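Local coordinates for periplasmic binding protein (Veillonella parvula, PDB 4MO9) that probably captures a solute, perhaps an iron complex, in the periplasm as the TroA-like binding protein of an ABC importer, at residues R187-P200 against F327-D341. Residues are numbered along the deposited sequence; the frame is centred on the assembly and turned at random.
Sequences RVLDRVSKINKPKP and FEYLAKTFYPEEFKD
Phe339 and Arg191 illustrate how a long polar side chain can serve an interface twice, with its methylenes as apolar filler and its guanidinium as a clamp. CD of Arg191 sits over one face of the Phe339 ring, a CH-pi contact 4.1 Å from the centroid, while CB of Ala331 covers the opposite face. A second CH-pi contact puts CD1 of Ile195 over a face of Tyr335. Around these, Val188, with chi1 at 170° setting CG1 opposite the backbone N, brings that methyl to 3.6 Å from CB of Ala331, and Pro200 CG packs on Phe334 CB.

The polar contacts centre on Arg191, whose chain turns at chi3 (-69°) and presents NH1 and NH2 end-on to the Asp341 carboxylate, nearly coplanar with it. Arg191 NH1 meets Asp341 OD1 at 2.8 Å and Arg191 NH2 meets Asp341 OD2 at 2.9 Å, both on syn lone pairs. Arg191 NH1 also donates to Glu338 O, a more bent bond of 2.9 Å. A leucine here would probably leave the Asp341 carboxylate without this charged mate and the Glu338 carbonyl without this donor. Farther along, Lys197 NZ bridges to Glu338 OE2 at 3.0 Å, on its syn side but tilted out of the carboxylate plane.

Water completes the set, one molecule linking Arg187 NH1 to Glu328 OE2; Glu328 OE1 is held by Thr347, and Tyr335 OH bonds the backbone O of Gly232.

The helical segments 187-194 and 327-334 run roughly parallel, crossing at 28°. Helix 171-194 leads into strand 201-206 of the mixed sheet, so the contact packs the end of a long interdomain helix, characteristic of TroA-like binding proteins, against the C-terminal lobe.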
ATOM      1  N   ARG A 187      -2.355   3.598 -18.490  1.00 27.84           N
ATOM      2  CA  ARG A 187      -1.530   2.924 -19.492  1.00 30.04           C
ATOM      3  C   ARG A 187      -1.606   1.414 -19.268  1.00 30.14           C
ATOM      4  O   ARG A 187      -1.832   0.647 -20.212  1.00 33.13           O
ATOM      5  CB  ARG A 187      -0.062   3.385 -19.423  1.00 30.67           C
ATOM      6  CG  ARG A 187       0.863   2.707 -20.437  1.00 29.69           C
ATOM      7  CD  ARG A 187       2.337   3.127 -20.279  1.00 31.39           C
ATOM      8  NE  ARG A 187       2.563   4.521 -20.671  1.00 32.06           N
ATOM      9  CZ  ARG A 187       2.708   5.532 -19.814  1.00 32.83           C
ATOM     10  NH1 ARG A 187       2.660   5.320 -18.499  1.00 27.03           N
ATOM     11  NH2 ARG A 187       2.900   6.766 -20.280  1.00 34.59           N
ATOM     12  N   VAL A 188      -1.431   0.997 -18.019  1.00 27.41           N
ATOM     13  CA  VAL A 188      -1.515  -0.422 -17.654  1.00 28.92           C
ATOM     14  C   VAL A 188      -2.892  -1.022 -17.948  1.00 30.48           C
ATOM     15  O   VAL A 188      -2.996  -2.026 -18.670  1.00 30.31           O
ATOM     16  CB  VAL A 188      -1.173  -0.655 -16.164  1.00 30.65           C
ATOM     17  CG1 VAL A 188      -1.507  -2.097 -15.751  1.00 30.43           C
ATOM     18  CG2 VAL A 188       0.302  -0.349 -15.889  1.00 31.47           C
ATOM     19  N   LEU A 189      -3.944  -0.408 -17.410  1.00 30.11           N
ATOM     20  CA  LEU A 189      -5.285  -0.974 -17.530  1.00 30.17           C
ATOM     21  C   LEU A 189      -5.768  -0.996 -18.979  1.00 31.93           C
ATOM     22  O   LEU A 189      -6.370  -1.978 -19.416  1.00 33.73           O
ATOM     23  CB  LEU A 189      -6.280  -0.244 -16.618  1.00 31.20           C
ATOM     24  CG  LEU A 189      -6.029  -0.374 -15.113  1.00 33.54           C
ATOM     25  CD1 LEU A 189      -7.022   0.442 -14.318  1.00 35.75           C
ATOM     26  CD2 LEU A 189      -6.096  -1.832 -14.685  1.00 35.85           C
ATOM     27  N   ASP A 190      -5.497   0.070 -19.732  1.00 30.60           N
ATOM     28  CA  ASP A 190      -5.854   0.092 -21.152  1.00 30.80           C
ATOM     29  C   ASP A 190      -5.140  -1.000 -21.927  1.00 32.53           C
ATOM     30  O   ASP A 190      -5.755  -1.730 -22.713  1.00 31.76           O
ATOM     31  CB  ASP A 190      -5.484   1.421 -21.803  1.00 32.40           C
ATOM     32  CG  ASP A 190      -5.978   1.516 -23.230  1.00 36.02           C
ATOM     33  OD1 ASP A 190      -7.180   1.247 -23.459  1.00 37.13           O
ATOM     34  OD2 ASP A 190      -5.173   1.838 -24.135  1.00 38.35           O
ATOM     35  N   ARG A 191      -3.831  -1.094 -21.735  1.00 32.61           N
ATOM     36  CA  ARG A 191      -3.045  -2.039 -22.521  1.00 35.42           C
ATOM     37  C   ARG A 191      -3.448  -3.475 -22.177  1.00 32.16           C
ATOM     38  O   ARG A 191      -3.627  -4.295 -23.074  1.00 34.69           O
ATOM     39  CB  ARG A 191      -1.541  -1.796 -22.343  1.00 35.66           C
ATOM     40  CG  ARG A 191      -0.687  -2.397 -23.465  1.00 44.01           C
ATOM     41  CD  ARG A 191       0.792  -2.016 -23.333  1.00 46.84           C
ATOM     42  NE  ARG A 191       1.021  -0.592 -23.591  1.00 46.65           N
ATOM     43  CZ  ARG A 191       2.141   0.060 -23.281  1.00 45.47           C
ATOM     44  NH1 ARG A 191       3.146  -0.581 -22.695  1.00 46.27           N
ATOM     45  NH2 ARG A 191       2.257   1.351 -23.554  1.00 41.50           N
ATOM     46  N   VAL A 192      -3.629  -3.762 -20.889  1.00 30.33           N
ATOM     47  CA  VAL A 192      -4.077  -5.086 -20.439  1.00 33.61           C
ATOM     48  C   VAL A 192      -5.390  -5.502 -21.108  1.00 35.44           C
ATOM     49  O   VAL A 192      -5.547  -6.655 -21.547  1.00 36.04           O
ATOM     50  CB  VAL A 192      -4.233  -5.151 -18.897  1.00 39.08           C
ATOM     51  CG1 VAL A 192      -5.134  -6.314 -18.493  1.00 38.97           C
ATOM     52  CG2 VAL A 192      -2.872  -5.266 -18.223  1.00 37.98           C
ATOM     53  N   SER A 193      -6.317  -4.552 -21.226  1.00 33.59           N
ATOM     54  CA  SER A 193      -7.622  -4.830 -21.818  1.00 32.43           C
ATOM     55  C   SER A 193      -7.521  -5.209 -23.285  1.00 34.69           C
ATOM     56  O   SER A 193      -8.432  -5.842 -23.833  1.00 39.83           O
ATOM     57  CB  SER A 193      -8.570  -3.625 -21.650  1.00 36.23           C
ATOM     58  OG  SER A 193      -8.314  -2.622 -22.632  1.00 35.77           O
ATOM     59  N   LYS A 194      -6.422  -4.827 -23.934  1.00 33.08           N
ATOM     60  CA  LYS A 194      -6.256  -5.099 -25.361  1.00 37.13           C
ATOM     61  C   LYS A 194      -5.325  -6.273 -25.667  1.00 36.48           C
ATOM     62  O   LYS A 194      -5.140  -6.641 -26.831  1.00 38.17           O
ATOM     63  CB  LYS A 194      -5.811  -3.834 -26.098  1.00 42.38           C
ATOM     64  CG  LYS A 194      -6.963  -2.878 -26.349  1.00 45.53           C
ATOM     65  CD  LYS A 194      -6.536  -1.422 -26.268  1.00 48.98           C
ATOM     66  CE  LYS A 194      -7.771  -0.512 -26.274  1.00 51.54           C
ATOM     67  NZ  LYS A 194      -7.437   0.927 -26.090  1.00 51.06           N
ATOM     68  N   ILE A 195      -4.751  -6.859 -24.619  1.00 35.39           N
ATOM     69  CA  ILE A 195      -3.969  -8.083 -24.757  1.00 38.41           C
ATOM     70  C   ILE A 195      -4.915  -9.272 -24.775  1.00 43.75           C
ATOM     71  O   ILE A 195      -5.688  -9.465 -23.828  1.00 45.17           O
ATOM     72  CB  ILE A 195      -2.952  -8.227 -23.603  1.00 37.65           C
ATOM     73  CG1 ILE A 195      -1.932  -7.089 -23.683  1.00 36.94           C
ATOM     74  CG2 ILE A 195      -2.244  -9.594 -23.653  1.00 39.52           C
ATOM     75  CD1 ILE A 195      -0.949  -7.041 -22.511  1.00 37.01           C
ATOM     76  N   ASN A 196      -4.852 -10.061 -25.853  1.00 44.32           N
ATOM     77  CA  ASN A 196      -5.726 -11.216 -26.053  1.00 43.12           C
ATOM     78  C   ASN A 196      -4.999 -12.573 -25.913  1.00 42.20           C
ATOM     79  O   ASN A 196      -5.621 -13.631 -26.044  1.00 40.44           O
ATOM     80  CB  ASN A 196      -6.434 -11.118 -27.419  1.00 44.16           C
ATOM     81  CG  ASN A 196      -7.309  -9.876 -27.539  1.00 45.19           C
ATOM     82  OD1 ASN A 196      -7.444  -9.274 -28.619  1.00 44.91           O
ATOM     83  ND2 ASN A 196      -7.901  -9.481 -26.421  1.00 41.28           N
ATOM     84  N   LYS A 197      -3.695 -12.533 -25.633  1.00 44.65           N
ATOM     85  CA  LYS A 197      -2.902 -13.748 -25.374  1.00 48.38           C
ATOM     86  C   LYS A 197      -3.416 -14.474 -24.138  1.00 46.18           C
ATOM     87  O   LYS A 197      -4.101 -13.871 -23.306  1.00 45.88           O
ATOM     88  CB  LYS A 197      -1.435 -13.388 -25.119  1.00 53.00           C
ATOM     89  CG  LYS A 197      -0.658 -12.985 -26.340  1.00 59.36           C
ATOM     90  CD  LYS A 197       0.836 -13.014 -26.078  1.00 62.69           C
ATOM     91  CE  LYS A 197       1.209 -12.364 -24.763  1.00 61.12           C
ATOM     92  NZ  LYS A 197       2.691 -12.276 -24.592  1.00 62.17           N
ATOM     93  N   PRO A 198      -3.064 -15.762 -23.986  1.00 46.04           N
ATOM     94  CA  PRO A 198      -3.501 -16.448 -22.764  1.00 46.08           C
ATOM     95  C   PRO A 198      -2.952 -15.749 -21.519  1.00 46.20           C
ATOM     96  O   PRO A 198      -1.843 -15.187 -21.566  1.00 43.93           O
ATOM     97  CB  PRO A 198      -2.878 -17.832 -22.900  1.00 48.83           C
ATOM     98  CG  PRO A 198      -2.720 -18.032 -24.380  1.00 49.42           C
ATOM     99  CD  PRO A 198      -2.363 -16.671 -24.912  1.00 47.10           C
ATOM    100  N   LYS A 199      -3.727 -15.762 -20.438  1.00 41.41           N
ATOM    101  CA  LYS A 199      -3.293 -15.169 -19.183  1.00 39.91           C
ATOM    102  C   LYS A 199      -2.346 -16.131 -18.480  1.00 38.47           C
ATOM    103  O   LYS A 199      -2.600 -17.338 -18.436  1.00 40.64           O
ATOM    104  CB  LYS A 199      -4.497 -14.858 -18.296  1.00 42.29           C
ATOM    105  CG  LYS A 199      -5.522 -13.938 -18.966  1.00 46.51           C
ATOM    106  CD  LYS A 199      -6.668 -13.566 -18.030  1.00 51.50           C
ATOM    107  CE  LYS A 199      -7.626 -12.579 -18.699  1.00 55.45           C
ATOM    108  NZ  LYS A 199      -6.927 -11.371 -19.230  1.00 57.19           N
ATOM    109  N   PRO A 200      -1.234 -15.607 -17.949  1.00 38.56           N
ATOM    110  CA  PRO A 200      -0.373 -16.493 -17.163  1.00 41.08           C
ATOM    111  C   PRO A 200      -1.028 -16.811 -15.830  1.00 39.43           C
ATOM    112  O   PRO A 200      -1.664 -15.929 -15.234  1.00 40.16           O
ATOM    113  CB  PRO A 200       0.904 -15.668 -16.955  1.00 38.76           C
ATOM    114  CG  PRO A 200       0.508 -14.272 -17.168  1.00 40.28           C
ATOM    115  CD  PRO A 200      -0.627 -14.284 -18.168  1.00 38.33           C
ATOM    116  N   PHE A 327       0.795  -1.646  -9.950  1.00 25.31           N
ATOM    117  CA  PHE A 327       0.061  -1.928 -11.189  1.00 26.96           C
ATOM    118  C   PHE A 327       1.054  -2.199 -12.317  1.00 28.32           C
ATOM    119  O   PHE A 327       0.905  -3.163 -13.072  1.00 28.59           O
ATOM    120  CB  PHE A 327      -0.852  -0.744 -11.572  1.00 25.86           C
ATOM    121  CG  PHE A 327      -2.184  -0.723 -10.859  1.00 27.63           C
ATOM    122  CD1 PHE A 327      -2.307  -0.128  -9.608  1.00 27.79           C
ATOM    123  CD2 PHE A 327      -3.324  -1.252 -11.460  1.00 30.31           C
ATOM    124  CE1 PHE A 327      -3.538  -0.078  -8.951  1.00 29.15           C
ATOM    125  CE2 PHE A 327      -4.577  -1.207 -10.808  1.00 31.94           C
ATOM    126  CZ  PHE A 327      -4.681  -0.610  -9.551  1.00 29.67           C
ATOM    127  N   GLU A 328       2.078  -1.355 -12.419  1.00 28.70           N
ATOM    128  CA  GLU A 328       3.105  -1.519 -13.448  1.00 29.88           C
ATOM    129  C   GLU A 328       3.925  -2.794 -13.262  1.00 30.17           C
ATOM    130  O   GLU A 328       4.195  -3.521 -14.224  1.00 29.43           O
ATOM    131  CB  GLU A 328       4.034  -0.306 -13.459  1.00 29.72           C
ATOM    132  CG  GLU A 328       3.379   0.992 -13.945  1.00 28.91           C
ATOM    133  CD  GLU A 328       4.387   2.115 -14.064  1.00 32.57           C
ATOM    134  OE1 GLU A 328       5.363   2.122 -13.273  1.00 34.60           O
ATOM    135  OE2 GLU A 328       4.228   2.979 -14.956  1.00 32.20           O
ATOM    136  N   TYR A 329       4.315  -3.075 -12.022  1.00 30.79           N
ATOM    137  CA  TYR A 329       5.125  -4.273 -11.744  1.00 31.62           C
ATOM    138  C   TYR A 329       4.385  -5.554 -12.088  1.00 30.26           C
ATOM    139  O   TYR A 329       4.962  -6.484 -12.653  1.00 31.34           O
ATOM    140  CB  TYR A 329       5.538  -4.314 -10.271  1.00 28.72           C
ATOM    141  CG  TYR A 329       6.496  -5.442  -9.964  1.00 29.82           C
ATOM    142  CD1 TYR A 329       6.104  -6.542  -9.208  1.00 30.15           C
ATOM    143  CD2 TYR A 329       7.799  -5.410 -10.445  1.00 31.29           C
ATOM    144  CE1 TYR A 329       6.995  -7.577  -8.928  1.00 30.16           C
ATOM    145  CE2 TYR A 329       8.698  -6.441 -10.173  1.00 33.78           C
ATOM    146  CZ  TYR A 329       8.289  -7.519  -9.418  1.00 33.09           C
ATOM    147  OH  TYR A 329       9.191  -8.537  -9.154  1.00 33.52           O
ATOM    148  N   LEU A 330       3.102  -5.617 -11.746  1.00 30.84           N
ATOM    149  CA  LEU A 330       2.335  -6.831 -12.016  1.00 29.65           C
ATOM    150  C   LEU A 330       2.155  -7.025 -13.520  1.00 30.99           C
ATOM    151  O   LEU A 330       2.374  -8.115 -14.033  1.00 31.30           O
ATOM    152  CB  LEU A 330       0.978  -6.789 -11.315  1.00 27.10           C
ATOM    153  CG  LEU A 330       0.992  -6.917  -9.794  1.00 27.97           C
ATOM    154  CD1 LEU A 330      -0.383  -6.562  -9.239  1.00 29.67           C
ATOM    155  CD2 LEU A 330       1.397  -8.331  -9.377  1.00 32.90           C
ATOM    156  N   ALA A 331       1.778  -5.963 -14.227  1.00 31.30           N
ATOM    157  CA  ALA A 331       1.540  -6.062 -15.674  1.00 32.17           C
ATOM    158  C   ALA A 331       2.812  -6.376 -16.452  1.00 32.00           C
ATOM    159  O   ALA A 331       2.809  -7.193 -17.393  1.00 35.30           O
ATOM    160  CB  ALA A 331       0.906  -4.778 -16.189  1.00 28.09           C
ATOM    161  N   LYS A 332       3.906  -5.729 -16.063  1.00 30.35           N
ATOM    162  CA  LYS A 332       5.209  -5.981 -16.685  1.00 34.62           C
ATOM    163  C   LYS A 332       5.726  -7.393 -16.377  1.00 35.16           C
ATOM    164  O   LYS A 332       6.407  -8.009 -17.211  1.00 33.56           O
ATOM    165  CB  LYS A 332       6.223  -4.913 -16.246  1.00 38.19           C
ATOM    166  CG  LYS A 332       7.627  -5.040 -16.832  1.00 39.13           C
ATOM    167  CD  LYS A 332       8.501  -3.883 -16.323  1.00 38.01           C
ATOM    168  CE  LYS A 332       9.868  -3.828 -16.989  1.00 37.83           C
ATOM    169  NZ  LYS A 332       9.836  -3.269 -18.370  1.00 37.36           N
ATOM    170  N   THR A 333       5.395  -7.918 -15.196  1.00 33.09           N
ATOM    171  CA  THR A 333       5.829  -9.275 -14.820  1.00 33.65           C
ATOM    172  C   THR A 333       5.059 -10.311 -15.633  1.00 34.78           C
ATOM    173  O   THR A 333       5.637 -11.271 -16.164  1.00 34.92           O
ATOM    174  CB  THR A 333       5.599  -9.529 -13.313  1.00 33.44           C
ATOM    175  OG1 THR A 333       6.455  -8.665 -12.550  1.00 33.86           O
ATOM    176  CG2 THR A 333       5.879 -10.990 -12.935  1.00 33.94           C
ATOM    177  N   PHE A 334       3.748 -10.104 -15.734  1.00 34.22           N
ATOM    178  CA  PHE A 334       2.886 -11.007 -16.487  1.00 35.68           C
ATOM    179  C   PHE A 334       3.093 -10.898 -17.997  1.00 39.55           C
ATOM    180  O   PHE A 334       3.001 -11.898 -18.699  1.00 30.81           O
ATOM    181  CB  PHE A 334       1.414 -10.762 -16.140  1.00 31.98           C
ATOM    182  CG  PHE A 334       1.114 -10.864 -14.667  1.00 33.62           C
ATOM    183  CD1 PHE A 334       1.823 -11.744 -13.868  1.00 34.44           C
ATOM    184  CD2 PHE A 334       0.131 -10.066 -14.078  1.00 34.44           C
ATOM    185  CE1 PHE A 334       1.563 -11.839 -12.509  1.00 36.84           C
ATOM    186  CE2 PHE A 334      -0.133 -10.156 -12.716  1.00 33.89           C
ATOM    187  CZ  PHE A 334       0.591 -11.053 -11.931  1.00 35.18           C
ATOM    188  N   TYR A 335       3.347  -9.683 -18.492  1.00 36.98           N
ATOM    189  CA  TYR A 335       3.485  -9.455 -19.938  1.00 39.11           C
ATOM    190  C   TYR A 335       4.718  -8.608 -20.296  1.00 39.29           C
ATOM    191  O   TYR A 335       4.577  -7.450 -20.714  1.00 37.07           O
ATOM    192  CB  TYR A 335       2.215  -8.771 -20.471  1.00 36.25           C
ATOM    193  CG  TYR A 335       0.940  -9.557 -20.230  1.00 35.91           C
ATOM    194  CD1 TYR A 335       0.106  -9.251 -19.168  1.00 38.19           C
ATOM    195  CD2 TYR A 335       0.573 -10.609 -21.067  1.00 39.58           C
ATOM    196  CE1 TYR A 335      -1.062  -9.963 -18.935  1.00 39.03           C
ATOM    197  CE2 TYR A 335      -0.600 -11.330 -20.847  1.00 39.10           C
ATOM    198  CZ  TYR A 335      -1.413 -11.002 -19.777  1.00 37.72           C
ATOM    199  OH  TYR A 335      -2.583 -11.695 -19.540  1.00 34.51           O
ATOM    200  N   PRO A 336       5.923  -9.188 -20.134  1.00 38.06           N
ATOM    201  CA  PRO A 336       7.206  -8.476 -20.239  1.00 38.30           C
ATOM    202  C   PRO A 336       7.411  -7.720 -21.552  1.00 39.38           C
ATOM    203  O   PRO A 336       7.856  -6.566 -21.531  1.00 39.90           O
ATOM    204  CB  PRO A 336       8.242  -9.605 -20.123  1.00 42.33           C
ATOM    205  CG  PRO A 336       7.558 -10.648 -19.311  1.00 44.87           C
ATOM    206  CD  PRO A 336       6.102 -10.587 -19.711  1.00 39.73           C
ATOM    207  N   GLU A 337       7.103  -8.362 -22.676  1.00 43.18           N
ATOM    208  CA  GLU A 337       7.329  -7.762 -23.985  1.00 48.78           C
ATOM    209  C   GLU A 337       6.330  -6.650 -24.299  1.00 49.25           C
ATOM    210  O   GLU A 337       6.616  -5.769 -25.115  1.00 52.90           O
ATOM    211  CB  GLU A 337       7.297  -8.835 -25.078  1.00 57.53           C
ATOM    212  CG  GLU A 337       8.346  -9.926 -24.899  1.00 66.58           C
ATOM    213  CD  GLU A 337       9.762  -9.446 -25.202  1.00 74.31           C
ATOM    214  OE1 GLU A 337      10.722 -10.094 -24.723  1.00 78.77           O
ATOM    215  OE2 GLU A 337       9.915  -8.435 -25.929  1.00 74.27           O
ATOM    216  N   GLU A 338       5.168  -6.681 -23.651  1.00 44.11           N
ATOM    217  CA  GLU A 338       4.148  -5.660 -23.889  1.00 43.51           C
ATOM    218  C   GLU A 338       4.394  -4.417 -23.048  1.00 40.41           C
ATOM    219  O   GLU A 338       3.732  -3.394 -23.249  1.00 41.71           O
ATOM    220  CB  GLU A 338       2.737  -6.190 -23.594  1.00 43.57           C
ATOM    221  CG  GLU A 338       2.195  -7.171 -24.612  1.00 47.99           C
ATOM    222  CD  GLU A 338       2.813  -8.548 -24.477  1.00 55.12           C
ATOM    223  OE1 GLU A 338       3.510  -8.804 -23.465  1.00 55.04           O
ATOM    224  OE2 GLU A 338       2.606  -9.378 -25.385  1.00 60.64           O
ATOM    225  N   PHE A 339       5.342  -4.508 -22.115  1.00 38.17           N
ATOM    226  CA  PHE A 339       5.598  -3.424 -21.169  1.00 35.88           C
ATOM    227  C   PHE A 339       7.075  -3.035 -21.029  1.00 36.45           C
ATOM    228  O   PHE A 339       7.526  -2.692 -19.927  1.00 35.36           O
ATOM    229  CB  PHE A 339       4.988  -3.756 -19.800  1.00 37.32           C
ATOM    230  CG  PHE A 339       3.481  -3.673 -19.771  1.00 37.29           C
ATOM    231  CD1 PHE A 339       2.848  -2.481 -19.470  1.00 38.64           C
ATOM    232  CD2 PHE A 339       2.703  -4.789 -20.054  1.00 39.18           C
ATOM    233  CE1 PHE A 339       1.451  -2.396 -19.444  1.00 40.40           C
ATOM    234  CE2 PHE A 339       1.313  -4.724 -20.035  1.00 40.68           C
ATOM    235  CZ  PHE A 339       0.682  -3.520 -19.726  1.00 40.73           C
ATOM    236  N   LYS A 340       7.803  -3.053 -22.148  1.00 38.58           N
ATOM    237  CA  LYS A 340       9.216  -2.666 -22.163  1.00 44.35           C
ATOM    238  C   LYS A 340       9.385  -1.181 -21.884  1.00 43.41           C
ATOM    239  O   LYS A 340      10.454  -0.741 -21.449  1.00 43.03           O
ATOM    240  CB  LYS A 340       9.873  -3.007 -23.507  1.00 50.54           C
ATOM    241  CG  LYS A 340       9.761  -4.468 -23.899  1.00 53.89           C
ATOM    242  CD  LYS A 340      10.692  -4.833 -25.057  1.00 59.67           C
ATOM    243  CE  LYS A 340      12.145  -4.928 -24.594  1.00 65.35           C
ATOM    244  NZ  LYS A 340      13.015  -5.659 -25.572  1.00 70.63           N
ATOM    245  N   ASP A 341       8.329  -0.411 -22.134  1.00 42.29           N
ATOM    246  CA  ASP A 341       8.374   1.034 -21.956  1.00 41.70           C
ATOM    247  C   ASP A 341       7.987   1.439 -20.535  1.00 41.58           C
ATOM    248  O   ASP A 341       7.845   2.635 -20.228  1.00 45.45           O
ATOM    249  CB  ASP A 341       7.459   1.724 -22.980  1.00 44.53           C
ATOM    250  CG  ASP A 341       6.002   1.296 -22.853  1.00 45.47           C
ATOM    251  OD1 ASP A 341       5.732   0.266 -22.203  1.00 43.92           O
ATOM    252  OD2 ASP A 341       5.120   1.992 -23.407  1.00 49.32           O
TER
HETATM  253  O   HOH W   1       2.476   2.918 -16.857  1.00 29.96           O
HETATM  254  O   HOH W   2       5.140 -10.588 -22.978  1.00 49.29           O
HETATM  255  O   HOH W   3      -4.196 -11.761 -21.366  1.00 57.26           O